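Local atomic coordinates of 4'-phospho-dehydrooxetanocin synthase (Bacillus megaterium, PDB entry 5UL3), a protein that uses cobalamin, an iron-sulfur cluster and S-adenosylmethionine radical chemistry to contract the sugar ring of dAMP to an oxetane aldehyde during oxetanocin A biosynthesis. Residues Lys410-Tyr422 with Asp504-Lys516. Sequence-based numbering, arbitrary orientation. Where two conformers were deposited one is given.
Sequences KEWNVERLKMWHY and DIGDMTYEELYDK
Tyr510 and His421 meet where two nearly perpendicular helices of the radical SAM core touch, a worked example of one tyrosine serving both apolar and polar partners. Helix 410-426 follows strand 393-398 of the partial TIM barrel, and the start of helix 510-519 crosses it; the segments 410-422 and 510-516 make an angle of 104°, with axes 9.2 Å apart. Followed outward, Tyr510 begins with CB against Val414 CG1. The aliphatic part of Lys418 lies over one face of its ring: Lys418 CB stands over the ring centre, 3.8 Å from the centroid, in a CH-pi contact, and Lys418 CG lies 3.5 Å from Tyr510 CE2. Tyr510 CE1 reaches His421 CB and ND1. The tip, Tyr510 OH, lies in the imidazole plane and makes a short, nearly straight hydrogen bond with His421 ND1 (2.6 Å, 161°), in which either could be the donor. Over one imidazole face comes Ile505 CD1, 3.5 Å from the ring centroid.

Tyr514, one turn on, is a knob among Lys410, Asn413, Val414 and Leu417, its CZ and OH lying against Asn413 CB; the Asn413 amide is bonded instead to Glu405 and Thr409. Leu417 CD2 packs against Leu513 CD2 and Tyr514 CB. With CG anti to the backbone N (chi1 176°) and the chain extended beyond it, Lys410 carries NZ to both oxygens of Asp515, 2.8 Å from OD1 and from OD2, both through syn lone pairs; Glu511 OE2 adds a weak bond to the same NZ, at 3.1 Å. An apolar middle is thus flanked by a hydrogen bond at one end and an ionic group at the other, where the two carboxylates would probably favour the protonated lysine.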
ATOM      1  N   LYS A 410     -17.618  20.120 -18.956  1.00 30.35           N
ATOM      2  CA  LYS A 410     -16.859  21.131 -18.236  1.00 38.26           C
ATOM      3  C   LYS A 410     -17.327  21.230 -16.789  1.00 40.07           C
ATOM      4  O   LYS A 410     -16.508  21.348 -15.869  1.00 34.54           O
ATOM      5  CB  LYS A 410     -16.971  22.480 -18.943  1.00 39.98           C
ATOM      6  CG  LYS A 410     -16.281  23.605 -18.197  1.00 41.00           C
ATOM      7  CD  LYS A 410     -16.051  24.818 -19.083  1.00 47.61           C
ATOM      8  CE  LYS A 410     -15.668  26.032 -18.256  1.00 51.47           C
ATOM      9  NZ  LYS A 410     -15.479  27.245 -19.102  1.00 52.59           N
ATOM     10  N   GLU A 411     -18.638  21.136 -16.566  0.50 34.60           N
ATOM     11  CA  GLU A 411     -19.169  21.238 -15.211  0.50 34.82           C
ATOM     12  C   GLU A 411     -18.638  20.122 -14.314  0.50 36.33           C
ATOM     13  O   GLU A 411     -18.323  20.358 -13.140  0.50 33.26           O
ATOM     14  CB  GLU A 411     -20.697  21.229 -15.258  0.50 39.58           C
ATOM     15  CG  GLU A 411     -21.320  22.525 -15.797  0.50 44.28           C
ATOM     16  CD  GLU A 411     -21.007  22.801 -17.267  0.50 46.23           C
ATOM     17  OE1 GLU A 411     -20.818  21.834 -18.046  0.50 36.56           O
ATOM     18  OE2 GLU A 411     -20.947  23.995 -17.641  0.50 46.38           O
ATOM     19  N   TRP A 412     -18.527  18.899 -14.846  1.00 29.55           N
ATOM     20  CA  TRP A 412     -17.966  17.793 -14.071  1.00 31.68           C
ATOM     21  C   TRP A 412     -16.505  18.064 -13.713  1.00 32.24           C
ATOM     22  O   TRP A 412     -16.071  17.797 -12.581  1.00 30.98           O
ATOM     23  CB  TRP A 412     -18.083  16.490 -14.864  1.00 32.95           C
ATOM     24  CG  TRP A 412     -17.530  15.250 -14.194  1.00 31.23           C
ATOM     25  CD1 TRP A 412     -18.244  14.316 -13.501  1.00 35.16           C
ATOM     26  CD2 TRP A 412     -16.158  14.822 -14.143  1.00 31.41           C
ATOM     27  NE1 TRP A 412     -17.412  13.328 -13.041  1.00 36.87           N
ATOM     28  CE2 TRP A 412     -16.124  13.620 -13.407  1.00 29.42           C
ATOM     29  CE3 TRP A 412     -14.955  15.341 -14.647  1.00 29.68           C
ATOM     30  CZ2 TRP A 412     -14.948  12.915 -13.182  1.00 30.14           C
ATOM     31  CZ3 TRP A 412     -13.776  14.636 -14.415  1.00 32.26           C
ATOM     32  CH2 TRP A 412     -13.786  13.435 -13.685  1.00 32.23           C
ATOM     33  N   ASN A 413     -15.738  18.598 -14.667  1.00 28.61           N
ATOM     34  CA  ASN A 413     -14.322  18.866 -14.426  1.00 29.72           C
ATOM     35  C   ASN A 413     -14.129  20.017 -13.449  1.00 31.40           C
ATOM     36  O   ASN A 413     -13.208  19.987 -12.622  1.00 26.99           O
ATOM     37  CB  ASN A 413     -13.605  19.165 -15.746  1.00 28.45           C
ATOM     38  CG  ASN A 413     -13.313  17.909 -16.554  1.00 30.69           C
ATOM     39  OD1 ASN A 413     -12.360  17.198 -16.273  1.00 26.38           O
ATOM     40  ND2 ASN A 413     -14.126  17.641 -17.571  1.00 27.32           N
ATOM     41  N   VAL A 414     -14.985  21.038 -13.524  1.00 30.85           N
ATOM     42  CA  VAL A 414     -14.892  22.140 -12.572  1.00 30.70           C
ATOM     43  C   VAL A 414     -15.253  21.673 -11.163  1.00 34.30           C
ATOM     44  O   VAL A 414     -14.619  22.085 -10.182  1.00 27.96           O
ATOM     45  CB  VAL A 414     -15.757  23.330 -13.033  1.00 28.61           C
ATOM     46  CG1 VAL A 414     -15.760  24.422 -11.965  1.00 30.85           C
ATOM     47  CG2 VAL A 414     -15.202  23.891 -14.349  1.00 30.37           C
ATOM     48  N   GLU A 415     -16.262  20.809 -11.036  0.50 29.85           N
ATOM     49  CA  GLU A 415     -16.577  20.246  -9.725  0.50 33.85           C
ATOM     50  C   GLU A 415     -15.463  19.324  -9.240  0.50 31.39           C
ATOM     51  O   GLU A 415     -15.212  19.234  -8.032  0.50 29.73           O
ATOM     52  CB  GLU A 415     -17.920  19.505  -9.781  0.50 33.44           C
ATOM     53  CG  GLU A 415     -18.446  19.014  -8.427  0.50 37.72           C
ATOM     54  CD  GLU A 415     -18.837  20.149  -7.485  0.50 38.09           C
ATOM     55  OE1 GLU A 415     -18.569  20.032  -6.271  0.50 42.73           O
ATOM     56  OE2 GLU A 415     -19.411  21.154  -7.955  0.50 39.93           O
ATOM     57  N   ARG A 416     -14.772  18.652 -10.164  1.00 26.18           N
ATOM     58  CA  ARG A 416     -13.627  17.834  -9.794  1.00 28.71           C
ATOM     59  C   ARG A 416     -12.493  18.699  -9.249  1.00 28.40           C
ATOM     60  O   ARG A 416     -11.858  18.341  -8.247  1.00 25.39           O
ATOM     61  CB  ARG A 416     -13.175  17.026 -11.008  1.00 33.06           C
ATOM     62  CG  ARG A 416     -12.327  15.822 -10.701  1.00 36.73           C
ATOM     63  CD  ARG A 416     -12.780  15.126  -9.414  1.00 32.87           C
ATOM     64  NE  ARG A 416     -14.012  14.357  -9.557  1.00 34.17           N
ATOM     65  CZ  ARG A 416     -14.054  13.058  -9.851  1.00 28.96           C
ATOM     66  NH1 ARG A 416     -12.937  12.381 -10.062  1.00 27.45           N
ATOM     67  NH2 ARG A 416     -15.213  12.434  -9.936  1.00 29.29           N
ATOM     68  N   LEU A 417     -12.233  19.849  -9.886  1.00 25.42           N
ATOM     69  CA  LEU A 417     -11.205  20.759  -9.378  1.00 26.59           C
ATOM     70  C   LEU A 417     -11.564  21.265  -7.985  1.00 29.05           C
ATOM     71  O   LEU A 417     -10.700  21.337  -7.100  1.00 27.41           O
ATOM     72  CB  LEU A 417     -11.013  21.927 -10.346  1.00 28.47           C
ATOM     73  CG  LEU A 417      -9.971  22.956  -9.913  1.00 26.55           C
ATOM     74  CD1 LEU A 417      -8.591  22.316  -9.865  1.00 30.51           C
ATOM     75  CD2 LEU A 417      -9.996  24.141 -10.877  1.00 30.82           C
ATOM     76  N   LYS A 418     -12.841  21.597  -7.762  1.00 26.28           N
ATOM     77  CA  LYS A 418     -13.271  21.976  -6.416  1.00 28.95           C
ATOM     78  C   LYS A 418     -12.984  20.869  -5.404  1.00 29.78           C
ATOM     79  O   LYS A 418     -12.491  21.134  -4.300  1.00 25.77           O
ATOM     80  CB  LYS A 418     -14.761  22.323  -6.413  1.00 25.55           C
ATOM     81  CG  LYS A 418     -15.311  22.560  -5.011  1.00 30.31           C
ATOM     82  CD  LYS A 418     -16.789  23.008  -5.036  1.00 35.98           C
ATOM     83  CE  LYS A 418     -17.296  23.244  -3.610  1.00 42.01           C
ATOM     84  NZ  LYS A 418     -18.793  23.349  -3.529  1.00 46.81           N
ATOM     85  N   MET A 419     -13.279  19.620  -5.762  1.00 27.70           N
ATOM     86  CA  MET A 419     -13.016  18.499  -4.860  1.00 29.13           C
ATOM     87  C   MET A 419     -11.529  18.389  -4.541  1.00 26.72           C
ATOM     88  O   MET A 419     -11.138  18.214  -3.377  1.00 26.56           O
ATOM     89  CB  MET A 419     -13.525  17.190  -5.482  1.00 28.91           C
ATOM     90  CG  MET A 419     -13.391  15.959  -4.565  1.00 27.58           C
ATOM     91  SD  MET A 419     -13.137  14.458  -5.550  1.00 27.46           S
ATOM     92  CE  MET A 419     -11.482  14.778  -6.135  1.00 28.68           C
ATOM     93  N   TRP A 420     -10.680  18.478  -5.567  1.00 25.10           N
ATOM     94  CA  TRP A 420      -9.245  18.416  -5.317  1.00 25.43           C
ATOM     95  C   TRP A 420      -8.780  19.576  -4.441  1.00 26.86           C
ATOM     96  O   TRP A 420      -7.871  19.411  -3.613  1.00 24.83           O
ATOM     97  CB  TRP A 420      -8.495  18.393  -6.651  1.00 22.34           C
ATOM     98  CG  TRP A 420      -8.423  17.018  -7.239  1.00 26.77           C
ATOM     99  CD1 TRP A 420      -9.275  16.459  -8.178  1.00 30.05           C
ATOM    100  CD2 TRP A 420      -7.469  16.001  -6.908  1.00 25.46           C
ATOM    101  NE1 TRP A 420      -8.888  15.165  -8.449  1.00 24.98           N
ATOM    102  CE2 TRP A 420      -7.784  14.861  -7.686  1.00 26.75           C
ATOM    103  CE3 TRP A 420      -6.372  15.943  -6.031  1.00 25.74           C
ATOM    104  CZ2 TRP A 420      -7.037  13.683  -7.615  1.00 25.28           C
ATOM    105  CZ3 TRP A 420      -5.641  14.768  -5.961  1.00 25.58           C
ATOM    106  CH2 TRP A 420      -5.977  13.653  -6.752  1.00 25.96           C
ATOM    107  N   HIS A 421      -9.392  20.750  -4.598  1.00 24.63           N
ATOM    108  CA  HIS A 421      -9.053  21.870  -3.724  1.00 28.79           C
ATOM    109  C   HIS A 421      -9.396  21.544  -2.281  1.00 28.38           C
ATOM    110  O   HIS A 421      -8.595  21.802  -1.375  1.00 26.87           O
ATOM    111  CB  HIS A 421      -9.772  23.142  -4.171  1.00 29.82           C
ATOM    112  CG  HIS A 421      -9.413  24.354  -3.363  1.00 30.33           C
ATOM    113  ND1 HIS A 421     -10.358  25.248  -2.907  1.00 35.23           N
ATOM    114  CD2 HIS A 421      -8.215  24.821  -2.936  1.00 37.77           C
ATOM    115  CE1 HIS A 421      -9.759  26.210  -2.228  1.00 34.29           C
ATOM    116  NE2 HIS A 421      -8.459  25.980  -2.235  1.00 32.42           N
ATOM    117  N   TYR A 422     -10.579  20.963  -2.049  1.00 26.63           N
ATOM    118  CA  TYR A 422     -10.936  20.533  -0.700  1.00 28.93           C
ATOM    119  C   TYR A 422      -9.937  19.520  -0.164  1.00 30.31           C
ATOM    120  O   TYR A 422      -9.616  19.538   1.031  1.00 26.88           O
ATOM    121  CB  TYR A 422     -12.349  19.941  -0.674  1.00 23.07           C
ATOM    122  CG  TYR A 422     -13.413  20.973  -0.345  1.00 31.54           C
ATOM    123  CD1 TYR A 422     -13.958  21.764  -1.332  1.00 32.33           C
ATOM    124  CD2 TYR A 422     -13.827  21.181   0.963  1.00 31.83           C
ATOM    125  CE1 TYR A 422     -14.915  22.718  -1.042  1.00 41.42           C
ATOM    126  CE2 TYR A 422     -14.788  22.137   1.271  1.00 39.97           C
ATOM    127  CZ  TYR A 422     -15.327  22.899   0.256  1.00 45.09           C
ATOM    128  OH  TYR A 422     -16.280  23.851   0.527  1.00 48.36           O
ATOM    129  N   ASP A 504      -2.240  31.212  -5.756  1.00 40.76           N
ATOM    130  CA  ASP A 504      -3.178  31.877  -4.858  1.00 49.75           C
ATOM    131  C   ASP A 504      -4.505  32.027  -5.588  1.00 40.06           C
ATOM    132  O   ASP A 504      -4.602  32.787  -6.555  1.00 41.38           O
ATOM    133  CB  ASP A 504      -2.634  33.232  -4.414  1.00 54.03           C
ATOM    134  CG  ASP A 504      -3.389  33.806  -3.215  1.00 70.75           C
ATOM    135  OD1 ASP A 504      -4.620  33.600  -3.113  1.00 61.27           O
ATOM    136  OD2 ASP A 504      -2.745  34.462  -2.367  1.00 86.36           O
ATOM    137  N   ILE A 505      -5.520  31.283  -5.139  1.00 47.32           N
ATOM    138  CA  ILE A 505      -6.842  31.362  -5.757  1.00 51.51           C
ATOM    139  C   ILE A 505      -7.412  32.765  -5.613  1.00 66.22           C
ATOM    140  O   ILE A 505      -7.892  33.364  -6.582  1.00 69.74           O
ATOM    141  CB  ILE A 505      -7.785  30.316  -5.140  1.00 59.27           C
ATOM    142  CG1 ILE A 505      -7.347  28.906  -5.541  1.00 51.14           C
ATOM    143  CG2 ILE A 505      -9.226  30.613  -5.531  1.00 61.68           C
ATOM    144  CD1 ILE A 505      -8.192  27.814  -4.933  1.00 52.52           C
ATOM    145  N   GLY A 506      -7.371  33.308  -4.400  1.00 65.22           N
ATOM    146  CA  GLY A 506      -7.877  34.644  -4.166  1.00 70.34           C
ATOM    147  C   GLY A 506      -9.359  34.759  -4.441  1.00 54.38           C
ATOM    148  O   GLY A 506     -10.176  34.130  -3.759  1.00 61.40           O
ATOM    149  N   ASP A 507      -9.726  35.549  -5.445  1.00 59.97           N
ATOM    150  CA  ASP A 507     -11.131  35.736  -5.772  1.00 66.47           C
ATOM    151  C   ASP A 507     -11.511  35.093  -7.095  1.00 72.42           C
ATOM    152  O   ASP A 507     -12.614  35.338  -7.597  1.00 70.76           O
ATOM    153  CB  ASP A 507     -11.481  37.222  -5.763  1.00 74.15           C
ATOM    154  CG  ASP A 507     -11.672  37.756  -4.357  1.00 78.28           C
ATOM    155  OD1 ASP A 507     -12.752  37.524  -3.772  1.00 88.93           O
ATOM    156  OD2 ASP A 507     -10.727  38.369  -3.819  1.00 83.86           O
ATOM    157  N   MET A 508     -10.636  34.264  -7.660  1.00 60.73           N
ATOM    158  CA  MET A 508     -11.013  33.464  -8.814  1.00 54.91           C
ATOM    159  C   MET A 508     -12.083  32.452  -8.431  1.00 49.28           C
ATOM    160  O   MET A 508     -12.092  31.916  -7.318  1.00 47.18           O
ATOM    161  CB  MET A 508      -9.803  32.726  -9.377  1.00 49.28           C
ATOM    162  CG  MET A 508      -8.590  33.586  -9.613  1.00 60.80           C
ATOM    163  SD  MET A 508      -7.256  32.576 -10.271  1.00 63.82           S
ATOM    164  CE  MET A 508      -7.957  32.209 -11.857  1.00 41.16           C
ATOM    165  N   THR A 509     -12.996  32.201  -9.356  1.00 45.98           N
ATOM    166  CA  THR A 509     -13.875  31.059  -9.207  1.00 45.84           C
ATOM    167  C   THR A 509     -13.154  29.800  -9.682  1.00 38.96           C
ATOM    168  O   THR A 509     -12.122  29.862 -10.361  1.00 38.27           O
ATOM    169  CB  THR A 509     -15.155  31.256 -10.012  1.00 47.37           C
ATOM    170  OG1 THR A 509     -14.818  31.277 -11.402  1.00 40.57           O
ATOM    171  CG2 THR A 509     -15.847  32.575  -9.631  1.00 43.34           C
ATOM    172  N   TYR A 510     -13.712  28.643  -9.325  1.00 39.62           N
ATOM    173  CA  TYR A 510     -13.137  27.392  -9.806  1.00 38.85           C
ATOM    174  C   TYR A 510     -13.120  27.349 -11.330  1.00 40.88           C
ATOM    175  O   TYR A 510     -12.126  26.930 -11.936  1.00 34.29           O
ATOM    176  CB  TYR A 510     -13.904  26.204  -9.227  1.00 34.27           C
ATOM    177  CG  TYR A 510     -13.642  26.000  -7.752  1.00 32.07           C
ATOM    178  CD1 TYR A 510     -12.356  25.752  -7.294  1.00 36.30           C
ATOM    179  CD2 TYR A 510     -14.674  26.061  -6.820  1.00 37.00           C
ATOM    180  CE1 TYR A 510     -12.097  25.574  -5.947  1.00 34.40           C
ATOM    181  CE2 TYR A 510     -14.427  25.885  -5.465  1.00 40.61           C
ATOM    182  CZ  TYR A 510     -13.134  25.637  -5.038  1.00 36.23           C
ATOM    183  OH  TYR A 510     -12.863  25.452  -3.705  1.00 36.79           O
ATOM    184  N   GLU A 511     -14.198  27.820 -11.965  1.00 38.22           N
ATOM    185  CA  GLU A 511     -14.258  27.813 -13.423  1.00 35.00           C
ATOM    186  C   GLU A 511     -13.195  28.717 -14.033  1.00 36.67           C
ATOM    187  O   GLU A 511     -12.608  28.382 -15.070  1.00 38.21           O
ATOM    188  CB  GLU A 511     -15.660  28.229 -13.889  1.00 40.57           C
ATOM    189  CG  GLU A 511     -15.811  28.291 -15.406  1.00 49.88           C
ATOM    190  CD  GLU A 511     -17.258  28.467 -15.843  1.00 64.12           C
ATOM    191  OE1 GLU A 511     -18.121  28.708 -14.971  1.00 68.02           O
ATOM    192  OE2 GLU A 511     -17.531  28.355 -17.057  1.00 68.71           O
ATOM    193  N   GLU A 512     -12.933  29.872 -13.417  1.00 35.72           N
ATOM    194  CA  GLU A 512     -11.899  30.753 -13.948  1.00 40.30           C
ATOM    195  C   GLU A 512     -10.523  30.111 -13.827  1.00 42.54           C
ATOM    196  O   GLU A 512      -9.718  30.161 -14.767  1.00 38.87           O
ATOM    197  CB  GLU A 512     -11.925  32.102 -13.224  1.00 46.77           C
ATOM    198  CG  GLU A 512     -13.183  32.935 -13.475  1.00 59.88           C
ATOM    199  CD  GLU A 512     -13.215  34.233 -12.663  1.00 66.28           C
ATOM    200  OE1 GLU A 512     -12.571  34.302 -11.594  1.00 49.95           O
ATOM    201  OE2 GLU A 512     -13.888  35.190 -13.103  1.00 70.13           O
ATOM    202  N   LEU A 513     -10.241  29.502 -12.671  1.00 37.98           N
ATOM    203  CA  LEU A 513      -8.976  28.804 -12.489  1.00 37.33           C
ATOM    204  C   LEU A 513      -8.836  27.672 -13.493  1.00 31.91           C
ATOM    205  O   LEU A 513      -7.788  27.515 -14.131  1.00 35.58           O
ATOM    206  CB  LEU A 513      -8.884  28.268 -11.060  1.00 36.79           C
ATOM    207  CG  LEU A 513      -7.645  27.422 -10.775  1.00 36.08           C
ATOM    208  CD1 LEU A 513      -6.391  28.251 -10.987  1.00 37.12           C
ATOM    209  CD2 LEU A 513      -7.708  26.864  -9.349  1.00 38.44           C
ATOM    210  N   TYR A 514      -9.890  26.862 -13.632  1.00 32.01           N
ATOM    211  CA  TYR A 514      -9.892  25.768 -14.599  1.00 32.69           C
ATOM    212  C   TYR A 514      -9.622  26.269 -16.012  1.00 35.05           C
ATOM    213  O   TYR A 514      -8.760  25.732 -16.716  1.00 34.27           O
ATOM    214  CB  TYR A 514     -11.232  25.033 -14.542  1.00 30.13           C
ATOM    215  CG  TYR A 514     -11.340  23.831 -15.445  1.00 32.17           C
ATOM    216  CD1 TYR A 514     -10.800  22.604 -15.068  1.00 30.12           C
ATOM    217  CD2 TYR A 514     -12.022  23.903 -16.656  1.00 34.88           C
ATOM    218  CE1 TYR A 514     -10.907  21.492 -15.886  1.00 27.46           C
ATOM    219  CE2 TYR A 514     -12.138  22.793 -17.477  1.00 34.17           C
ATOM    220  CZ  TYR A 514     -11.578  21.598 -17.098  1.00 27.38           C
ATOM    221  OH  TYR A 514     -11.703  20.507 -17.917  1.00 32.18           O
ATOM    222  N   ASP A 515     -10.358  27.295 -16.448  0.50 36.54           N
ATOM    223  CA  ASP A 515     -10.199  27.782 -17.817  0.50 39.18           C
ATOM    224  C   ASP A 515      -8.791  28.312 -18.057  0.50 39.04           C
ATOM    225  O   ASP A 515      -8.203  28.077 -19.120  0.50 40.74           O
ATOM    226  CB  ASP A 515     -11.241  28.862 -18.116  0.50 39.56           C
ATOM    227  CG  ASP A 515     -12.624  28.291 -18.342  0.50 41.72           C
ATOM    228  OD1 ASP A 515     -12.725  27.117 -18.756  0.50 39.42           O
ATOM    229  OD2 ASP A 515     -13.613  29.022 -18.115  0.50 45.47           O
ATOM    230  N   LYS A 516      -8.225  29.016 -17.075  1.00 36.99           N
ATOM    231  CA  LYS A 516      -6.892  29.582 -17.257  1.00 34.32           C
ATOM    232  C   LYS A 516      -5.822  28.496 -17.324  1.00 39.16           C
ATOM    233  O   LYS A 516      -4.891  28.592 -18.131  1.00 42.00           O
ATOM    234  CB  LYS A 516      -6.593  30.578 -16.144  1.00 39.47           C
ATOM    235  CG  LYS A 516      -7.220  31.953 -16.370  1.00 49.53           C
ATOM    236  CD  LYS A 516      -7.042  32.839 -15.144  1.00 49.34           C
ATOM    237  CE  LYS A 516      -7.678  34.215 -15.324  1.00 63.42           C
ATOM    238  NZ  LYS A 516      -6.829  35.124 -16.145  1.00 72.79           N
TER